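Local structure of rhodopsin (2Z73) at residues A[131-136]-A[218-223]; A[139-144]-A[231-236]. The protein senses light for vision at low intensity, coupling 11-cis to all-trans isomerization of its retinal to G-protein signalling and phospholipase C activation. All coordinates share one frame; numbering follows the deposited sequence.

Interaction 1 of 2, residues A[131-136]-A[218-223]. With BOG (octyl beta-D-glucopyranoside), chain C.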
ATOM      1  N   ILE A 131       8.755  -3.155  10.797  1.00 54.87           N
ATOM      2  CA  ILE A 131       9.151  -3.752  12.061  1.00 51.75           C
ATOM      3  C   ILE A 131      10.192  -4.831  11.814  1.00 54.24           C
ATOM      4  O   ILE A 131      11.194  -4.931  12.529  1.00 54.61           O
ATOM      5  CB  ILE A 131       7.946  -4.362  12.770  1.00 49.74           C
ATOM      6  CG1 ILE A 131       6.952  -3.256  13.124  1.00 48.66           C
ATOM      7  CG2 ILE A 131       8.388  -5.098  14.003  1.00 49.85           C
ATOM      8  CD1 ILE A 131       5.714  -3.749  13.827  1.00 51.33           C
ATOM      9  N   ASP A 132       9.945  -5.647  10.794  1.00 54.49           N
ATOM     10  CA  ASP A 132      10.877  -6.709  10.440  1.00 51.14           C
ATOM     11  C   ASP A 132      12.208  -6.062  10.097  1.00 49.78           C
ATOM     12  O   ASP A 132      13.258  -6.537  10.514  1.00 50.72           O
ATOM     13  CB  ASP A 132      10.353  -7.501   9.245  1.00 47.79           C
ATOM     14  CG  ASP A 132      11.395  -8.412   8.655  1.00 45.99           C
ATOM     15  OD1 ASP A 132      11.904  -8.103   7.564  1.00 43.34           O
ATOM     16  OD2 ASP A 132      11.706  -9.433   9.287  1.00 47.96           O
ATOM     17  N   ARG A 133      12.148  -4.973   9.336  1.00 50.45           N
ATOM     18  CA  ARG A 133      13.351  -4.255   8.944  1.00 54.03           C
ATOM     19  C   ARG A 133      14.134  -3.806  10.181  1.00 56.61           C
ATOM     20  O   ARG A 133      15.359  -3.914  10.226  1.00 54.15           O
ATOM     21  CB  ARG A 133      12.993  -3.051   8.079  1.00 52.55           C
ATOM     22  CG  ARG A 133      12.485  -3.398   6.683  1.00 52.06           C
ATOM     23  CD  ARG A 133      13.485  -4.229   5.886  1.00 51.29           C
ATOM     24  NE  ARG A 133      13.510  -5.620   6.343  1.00 53.67           N
ATOM     25  CZ  ARG A 133      14.420  -6.525   5.987  1.00 53.11           C
ATOM     26  NH1 ARG A 133      15.409  -6.210   5.157  1.00 52.05           N
ATOM     27  NH2 ARG A 133      14.343  -7.750   6.472  1.00 50.46           N
ATOM     28  N   TYR A 134      13.418  -3.312  11.186  1.00 58.76           N
ATOM     29  CA  TYR A 134      14.051  -2.869  12.419  1.00 60.07           C
ATOM     30  C   TYR A 134      14.715  -4.015  13.176  1.00 61.55           C
ATOM     31  O   TYR A 134      15.737  -3.813  13.823  1.00 63.79           O
ATOM     32  CB  TYR A 134      13.028  -2.196  13.334  1.00 60.61           C
ATOM     33  CG  TYR A 134      13.489  -2.074  14.772  1.00 60.13           C
ATOM     34  CD1 TYR A 134      12.917  -2.850  15.781  1.00 59.29           C
ATOM     35  CD2 TYR A 134      14.504  -1.187  15.120  1.00 59.82           C
ATOM     36  CE1 TYR A 134      13.347  -2.740  17.100  1.00 59.25           C
ATOM     37  CE2 TYR A 134      14.941  -1.071  16.428  1.00 59.10           C
ATOM     38  CZ  TYR A 134      14.359  -1.850  17.414  1.00 60.37           C
ATOM     39  OH  TYR A 134      14.802  -1.735  18.714  1.00 64.66           O
ATOM     40  N   ASN A 135      14.130  -5.210  13.111  1.00 62.32           N
ATOM     41  CA  ASN A 135      14.700  -6.360  13.811  1.00 64.17           C
ATOM     42  C   ASN A 135      15.946  -6.919  13.124  1.00 64.55           C
ATOM     43  O   ASN A 135      16.829  -7.476  13.776  1.00 63.23           O
ATOM     44  CB  ASN A 135      13.671  -7.481  13.950  1.00 66.54           C
ATOM     45  CG  ASN A 135      12.725  -7.266  15.109  1.00 69.26           C
ATOM     46  OD1 ASN A 135      13.156  -7.012  16.233  1.00 71.23           O
ATOM     47  ND2 ASN A 135      11.425  -7.379  14.846  1.00 71.89           N
ATOM     48  N   VAL A 136      16.012  -6.779  11.808  1.00 64.85           N
ATOM     49  CA  VAL A 136      17.154  -7.292  11.076  1.00 66.52           C
ATOM     50  C   VAL A 136      18.224  -6.228  10.839  1.00 66.06           C
ATOM     51  O   VAL A 136      19.412  -6.541  10.828  1.00 66.84           O
ATOM     52  CB  VAL A 136      16.720  -7.904   9.706  1.00 67.55           C
ATOM     53  CG1 VAL A 136      15.968  -6.879   8.882  1.00 69.38           C
ATOM     54  CG2 VAL A 136      17.940  -8.392   8.940  1.00 65.37           C
ATOM     55  N   PHE A 218       8.968   5.293  13.654  1.00 68.83           N
ATOM     56  CA  PHE A 218       9.657   4.765  14.829  1.00 69.89           C
ATOM     57  C   PHE A 218      10.623   3.655  14.452  1.00 69.74           C
ATOM     58  O   PHE A 218      11.627   3.455  15.120  1.00 69.93           O
ATOM     59  CB  PHE A 218       8.640   4.239  15.848  1.00 72.27           C
ATOM     60  CG  PHE A 218       9.260   3.501  17.009  1.00 72.73           C
ATOM     61  CD1 PHE A 218       9.638   2.168  16.883  1.00 72.39           C
ATOM     62  CD2 PHE A 218       9.465   4.142  18.227  1.00 72.52           C
ATOM     63  CE1 PHE A 218      10.208   1.487  17.952  1.00 72.63           C
ATOM     64  CE2 PHE A 218      10.035   3.470  19.301  1.00 71.71           C
ATOM     65  CZ  PHE A 218      10.406   2.141  19.165  1.00 73.39           C
ATOM     66  N   CYS A 219      10.307   2.932  13.381  1.00 71.65           N
ATOM     67  CA  CYS A 219      11.153   1.837  12.915  1.00 72.05           C
ATOM     68  C   CYS A 219      12.260   2.324  11.990  1.00 72.40           C
ATOM     69  O   CYS A 219      13.410   1.910  12.119  1.00 71.90           O
ATOM     70  CB  CYS A 219      10.314   0.780  12.191  1.00 72.32           C
ATOM     71  SG  CYS A 219       9.368  -0.308  13.281  1.00 70.07           S
ATOM     72  N   TYR A 220      11.917   3.193  11.052  1.00 73.80           N
ATOM     73  CA  TYR A 220      12.923   3.685  10.136  1.00 78.15           C
ATOM     74  C   TYR A 220      13.825   4.698  10.801  1.00 78.51           C
ATOM     75  O   TYR A 220      15.039   4.661  10.615  1.00 78.19           O
ATOM     76  CB  TYR A 220      12.270   4.263   8.880  1.00 81.98           C
ATOM     77  CG  TYR A 220      11.643   3.171   8.045  1.00 87.40           C
ATOM     78  CD1 TYR A 220      12.416   2.118   7.555  1.00 87.81           C
ATOM     79  CD2 TYR A 220      10.272   3.142   7.812  1.00 90.10           C
ATOM     80  CE1 TYR A 220      11.841   1.065   6.864  1.00 90.18           C
ATOM     81  CE2 TYR A 220       9.684   2.090   7.121  1.00 92.83           C
ATOM     82  CZ  TYR A 220      10.475   1.052   6.652  1.00 93.35           C
ATOM     83  OH  TYR A 220       9.893  -0.010   5.992  1.00 96.41           O
ATOM     84  N   PHE A 221      13.248   5.597  11.590  1.00 80.13           N
ATOM     85  CA  PHE A 221      14.082   6.577  12.268  1.00 83.50           C
ATOM     86  C   PHE A 221      15.003   5.822  13.218  1.00 83.18           C
ATOM     87  O   PHE A 221      16.074   6.309  13.582  1.00 83.47           O
ATOM     88  CB  PHE A 221      13.236   7.569  13.063  1.00 86.55           C
ATOM     89  CG  PHE A 221      14.047   8.645  13.728  1.00 89.08           C
ATOM     90  CD1 PHE A 221      14.739   9.580  12.963  1.00 89.68           C
ATOM     91  CD2 PHE A 221      14.137   8.716  15.114  1.00 89.72           C
ATOM     92  CE1 PHE A 221      15.507  10.569  13.568  1.00 91.30           C
ATOM     93  CE2 PHE A 221      14.902   9.701  15.729  1.00 90.52           C
ATOM     94  CZ  PHE A 221      15.588  10.631  14.954  1.00 91.23           C
ATOM     95  N   ASN A 222      14.570   4.622  13.600  1.00 81.30           N
ATOM     96  CA  ASN A 222      15.319   3.767  14.517  1.00 78.29           C
ATOM     97  C   ASN A 222      16.399   3.001  13.764  1.00 77.12           C
ATOM     98  O   ASN A 222      17.357   2.511  14.354  1.00 76.75           O
ATOM     99  CB  ASN A 222      14.371   2.782  15.199  1.00 75.94           C
ATOM    100  CG  ASN A 222      14.881   2.313  16.543  1.00 75.00           C
ATOM    101  OD1 ASN A 222      16.007   1.831  16.663  1.00 73.20           O
ATOM    102  ND2 ASN A 222      14.045   2.447  17.567  1.00 72.13           N
ATOM    103  N   ILE A 223      16.230   2.891  12.454  1.00 79.05           N
ATOM    104  CA  ILE A 223      17.194   2.195  11.614  1.00 79.51           C
ATOM    105  C   ILE A 223      18.265   3.198  11.214  1.00 81.00           C
ATOM    106  O   ILE A 223      19.414   2.837  10.959  1.00 80.96           O
ATOM    107  CB  ILE A 223      16.496   1.602  10.357  1.00 77.90           C
ATOM    108  CG1 ILE A 223      15.659   0.387  10.773  1.00 77.14           C
ATOM    109  CG2 ILE A 223      17.517   1.227   9.292  1.00 73.42           C
ATOM    110  CD1 ILE A 223      14.845  -0.226   9.650  1.00 77.70           C
TER
HETATM  111  C1  BOG C1005      15.380 -12.029   3.281  1.00100.97           C
HETATM  112  O1  BOG C1005      14.827 -10.829   3.615  1.00 93.99           O
HETATM  113  C2  BOG C1005      16.436 -11.585   2.301  1.00103.78           C
HETATM  114  O2  BOG C1005      15.880 -10.899   1.114  1.00105.33           O
HETATM  115  C3  BOG C1005      17.049 -12.866   1.954  1.00105.97           C
HETATM  116  O3  BOG C1005      18.032 -12.470   1.067  1.00105.83           O
HETATM  117  C4  BOG C1005      17.614 -13.566   3.257  1.00106.64           C
HETATM  118  O4  BOG C1005      18.204 -14.787   2.935  1.00107.27           O
HETATM  119  C5  BOG C1005      16.546 -13.964   4.185  1.00106.27           C
HETATM  120  O5  BOG C1005      15.955 -12.709   4.502  1.00103.92           O
HETATM  121  C6  BOG C1005      17.109 -14.654   5.500  1.00107.22           C
HETATM  122  O6  BOG C1005      15.942 -15.048   6.402  1.00106.49           O
HETATM  123  C1' BOG C1005      13.474 -11.187   3.655  1.00 83.53           C
HETATM  124  C2' BOG C1005      12.909 -10.045   4.338  1.00 77.28           C
HETATM  125  C3' BOG C1005      11.874  -9.588   3.367  1.00 71.90           C
HETATM  126  C4' BOG C1005      11.970  -8.179   3.527  1.00 67.89           C
HETATM  127  C5' BOG C1005      10.748  -7.664   2.862  1.00 61.85           C
HETATM  128  C6' BOG C1005      11.185  -6.368   2.449  1.00 59.91           C
HETATM  129  C7' BOG C1005       9.997  -5.883   1.722  1.00 60.11           C
HETATM  130  C8' BOG C1005      10.589  -4.968   0.800  1.00 54.52           C
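Ile131, Arg133 and Tyr134 of helix 104-138 meet Cys219, Asn222 and Ile223 of helix 195-224 in a largely apolar contact between the cytoplasmic ends of transmembrane helices 3 and 5. The short axes run in the same direction, inclined by 25°, and approach to 8.7 Å. Cys219 SG lies against Ile131, 3.8 Å from its CG1, and borders Tyr134 CB. One turn further on, the Ile223 CD1 methyl rests on the base of the arginine, 3.7 Å from Arg133 CB. Tyr134 has CG anti to its backbone N (chi1 163°), and its ring comes to Asn222 edge first: Asn222 OD1 sits near the ring plane, 3.1 Å from Tyr134 CE2, with ring and amide planes 65° apart.

Asp132, Arg133 and Tyr134 form the DRY motif of rhodopsin-family receptors. The arginine bends at chi2 and chi3, which place CD and NE, and its end leads away from helix 195-224; there Arg133 NH2 makes a 2.7 Å salt bridge to Asp132 OD1, met on its syn side but well out of the carboxylate plane. NH1 forms a second salt bridge, to Glu256 of helix 246-286, the pairing known as the ionic lock. The guanidinium is sandwiched between apolar groups, with Val136 CG1 toward the rim of one face and C4' of the octyl glucoside chain 3.8 Å above the centre of the other. No hydrogen bond links the two segments. Helix 195-224 lines the arginine's aliphatic root while acidic groups hold its charged end, a division consistent with the resting state of the receptor.

Interaction 2 of 2, residues A[139-144]-A[231-236]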
ATOM      1  N   ARG A 139      18.244  -3.113  14.836  1.00 68.48           N
ATOM      2  CA  ARG A 139      18.915  -3.552  16.061  1.00 72.28           C
ATOM      3  C   ARG A 139      20.386  -3.877  15.788  1.00 74.13           C
ATOM      4  O   ARG A 139      20.815  -3.915  14.636  1.00 75.69           O
ATOM      5  CB  ARG A 139      18.194  -4.781  16.626  1.00 72.47           C
ATOM      6  CG  ARG A 139      16.683  -4.622  16.636  1.00 72.66           C
ATOM      7  CD  ARG A 139      15.947  -5.827  17.192  1.00 72.18           C
ATOM      8  NE  ARG A 139      16.029  -5.900  18.643  1.00 74.17           N
ATOM      9  CZ  ARG A 139      15.126  -6.508  19.406  1.00 77.15           C
ATOM     10  NH1 ARG A 139      14.072  -7.091  18.852  1.00 74.65           N
ATOM     11  NH2 ARG A 139      15.277  -6.540  20.726  1.00 79.74           N
ATOM     12  N   PRO A 140      21.186  -4.101  16.845  1.00 75.94           N
ATOM     13  CA  PRO A 140      22.600  -4.415  16.614  1.00 77.39           C
ATOM     14  C   PRO A 140      22.792  -5.817  16.019  1.00 78.76           C
ATOM     15  O   PRO A 140      22.012  -6.730  16.297  1.00 78.52           O
ATOM     16  CB  PRO A 140      23.215  -4.268  18.003  1.00 76.79           C
ATOM     17  CG  PRO A 140      22.101  -4.677  18.909  1.00 75.35           C
ATOM     18  CD  PRO A 140      20.898  -4.003  18.288  1.00 75.46           C
ATOM     19  N   MET A 141      23.830  -5.974  15.202  1.00 80.00           N
ATOM     20  CA  MET A 141      24.119  -7.248  14.547  1.00 80.41           C
ATOM     21  C   MET A 141      24.156  -8.426  15.507  1.00 78.18           C
ATOM     22  O   MET A 141      23.867  -9.558  15.125  1.00 77.99           O
ATOM     23  CB  MET A 141      25.448  -7.169  13.795  1.00 83.99           C
ATOM     24  CG  MET A 141      25.481  -6.100  12.708  1.00 88.98           C
ATOM     25  SD  MET A 141      27.047  -6.055  11.807  1.00 96.33           S
ATOM     26  CE  MET A 141      26.585  -6.871  10.263  1.00 92.94           C
ATOM     27  N   ALA A 142      24.505  -8.154  16.757  1.00 77.12           N
ATOM     28  CA  ALA A 142      24.575  -9.200  17.767  1.00 74.93           C
ATOM     29  C   ALA A 142      23.178  -9.662  18.172  1.00 73.33           C
ATOM     30  O   ALA A 142      22.973 -10.834  18.482  1.00 71.13           O
ATOM     31  CB  ALA A 142      25.350  -8.696  18.990  1.00 72.49           C
ATOM     32  N   ALA A 143      22.218  -8.738  18.158  1.00 73.84           N
ATOM     33  CA  ALA A 143      20.841  -9.052  18.544  1.00 74.27           C
ATOM     34  C   ALA A 143      19.877  -9.151  17.357  1.00 73.41           C
ATOM     35  O   ALA A 143      18.665  -9.296  17.541  1.00 69.97           O
ATOM     36  CB  ALA A 143      20.337  -8.013  19.543  1.00 74.15           C
ATOM     37  N   SER A 144      20.426  -9.081  16.146  1.00 74.33           N
ATOM     38  CA  SER A 144      19.642  -9.174  14.918  1.00 75.80           C
ATOM     39  C   SER A 144      18.648 -10.328  14.991  1.00 76.93           C
ATOM     40  O   SER A 144      19.009 -11.439  15.375  1.00 77.64           O
ATOM     41  CB  SER A 144      20.574  -9.376  13.721  1.00 74.40           C
ATOM     42  OG  SER A 144      19.841  -9.580  12.527  1.00 73.23           O
ATOM     43  N   GLU A 231      27.778   0.998  12.285  1.00126.76           N
ATOM     44  CA  GLU A 231      29.023   1.413  11.654  1.00128.71           C
ATOM     45  C   GLU A 231      30.212   1.001  12.517  1.00128.74           C
ATOM     46  O   GLU A 231      31.170   0.397  12.031  1.00128.63           O
ATOM     47  CB  GLU A 231      29.035   2.932  11.453  1.00130.40           C
ATOM     48  CG  GLU A 231      30.186   3.442  10.591  1.00132.05           C
ATOM     49  CD  GLU A 231      30.274   4.960  10.562  1.00133.11           C
ATOM     50  OE1 GLU A 231      29.247   5.614  10.275  1.00133.71           O
ATOM     51  OE2 GLU A 231      31.371   5.500  10.822  1.00132.98           O
ATOM     52  N   LYS A 232      30.146   1.336  13.801  1.00128.60           N
ATOM     53  CA  LYS A 232      31.210   0.992  14.732  1.00128.68           C
ATOM     54  C   LYS A 232      31.266  -0.521  14.897  1.00128.82           C
ATOM     55  O   LYS A 232      32.292  -1.149  14.638  1.00129.42           O
ATOM     56  CB  LYS A 232      30.956   1.644  16.097  1.00128.55           C
ATOM     57  CG  LYS A 232      31.186   3.151  16.151  1.00127.29           C
ATOM     58  CD  LYS A 232      32.671   3.491  16.157  1.00126.19           C
ATOM     59  CE  LYS A 232      32.897   4.980  16.380  1.00125.23           C
ATOM     60  NZ  LYS A 232      34.343   5.327  16.454  1.00124.22           N
ATOM     61  N   GLU A 233      30.146  -1.095  15.321  1.00128.60           N
ATOM     62  CA  GLU A 233      30.027  -2.532  15.543  1.00127.46           C
ATOM     63  C   GLU A 233      30.624  -3.380  14.427  1.00127.68           C
ATOM     64  O   GLU A 233      31.260  -4.401  14.688  1.00126.59           O
ATOM     65  CB  GLU A 233      28.556  -2.904  15.731  1.00126.39           C
ATOM     66  CG  GLU A 233      28.311  -4.392  15.876  1.00125.03           C
ATOM     67  CD  GLU A 233      26.842  -4.722  16.017  1.00124.23           C
ATOM     68  OE1 GLU A 233      26.056  -4.311  15.139  1.00123.99           O
ATOM     69  OE2 GLU A 233      26.477  -5.394  17.002  1.00123.87           O
ATOM     70  N   MET A 234      30.411  -2.962  13.184  1.00129.16           N
ATOM     71  CA  MET A 234      30.929  -3.691  12.032  1.00130.46           C
ATOM     72  C   MET A 234      32.444  -3.822  12.151  1.00130.70           C
ATOM     73  O   MET A 234      33.011  -4.882  11.883  1.00129.97           O
ATOM     74  CB  MET A 234      30.577  -2.949  10.738  1.00131.72           C
ATOM     75  CG  MET A 234      29.972  -3.824   9.640  1.00133.98           C
ATOM     76  SD  MET A 234      31.036  -5.172   9.071  1.00136.30           S
ATOM     77  CE  MET A 234      30.213  -6.589   9.797  1.00135.54           C
ATOM     78  N   ALA A 235      33.089  -2.737  12.568  1.00131.45           N
ATOM     79  CA  ALA A 235      34.537  -2.709  12.723  1.00132.07           C
ATOM     80  C   ALA A 235      35.028  -3.569  13.885  1.00132.49           C
ATOM     81  O   ALA A 235      35.928  -4.388  13.719  1.00132.23           O
ATOM     82  CB  ALA A 235      35.005  -1.269  12.910  1.00132.16           C
ATOM     83  N   ALA A 236      34.431  -3.379  15.057  1.00133.38           N
ATOM     84  CA  ALA A 236      34.819  -4.126  16.252  1.00133.77           C
ATOM     85  C   ALA A 236      34.898  -5.628  16.005  1.00134.18           C
ATOM     86  O   ALA A 236      35.807  -6.296  16.499  1.00133.78           O
ATOM     87  CB  ALA A 236      33.842  -3.836  17.386  1.00134.27           C
TER
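Glu233 has CG anti to its backbone N (chi1 176°) and stays extended to CD, which carries its carboxylate from helix 227-238 across to the backbone of Met141, whose own CG stands beside the backbone N (chi1 -60°). The contact joins the second cytoplasmic loop of the seven-helix receptor fold to the helix that follows transmembrane helix 5 into the cytoplasm. Within the loop, Ala143 N bonds to Pro140 O, closing a beta turn with Met141 and Ala142 at its corners, both in helical conformation.

The carboxylate grips this turn by two consecutive N-H groups. Met141 N donates to Glu233 OE1 at 2.8 Å with an N-H...O angle of 153°, arriving on the syn side of the oxygen and somewhat out of the carboxylate plane. Ala142 N makes a weak bond of 3.4 Å to Glu233 OE2, the other oxygen. Met141 CG also packs close to the acceptor, 3.1 Å from Glu233 OE1, while Pro140 CB borders Glu233 OE2 at 3.6 Å. An alanine in place of Glu233 would probably leave the N-H groups of Met141 and Ala142 without their carboxylate acceptor and the turn less firmly tied to the helix.

Next to this polar link runs an apolar one. The Met141 side chain also touches His230 and Met237 of helix 227-238, and Met234 reaches on to Leu246 and Gln250 of helix 246-286. The two methionines meet through their methyl ends: Met234 CE lies 3.7 Å from Met141 CE and 3.8 Å from Met141 SD.

How the interactions relate
Along the chain the first segments of both contacts come in quick succession: 131-136 lies near the end of helix 104-138, and the loop that follows holds 139-144. The chain then passes through helix 149-167 and the hairpin of strands 177-179 and 186-188 before returning down helix 195-224. There 218-223 closes interaction 1 over 81 intervening residues, and 231-236, on the following helix 227-238, closes interaction 2 over 86. The segments alternate, so the two loops cross instead of nesting. With centres 14 Å apart, the contacts join at Tyr134 O and Arg139 CG, and together they tie helix 104-138 and its loop to two successive helices at the cytoplasmic end.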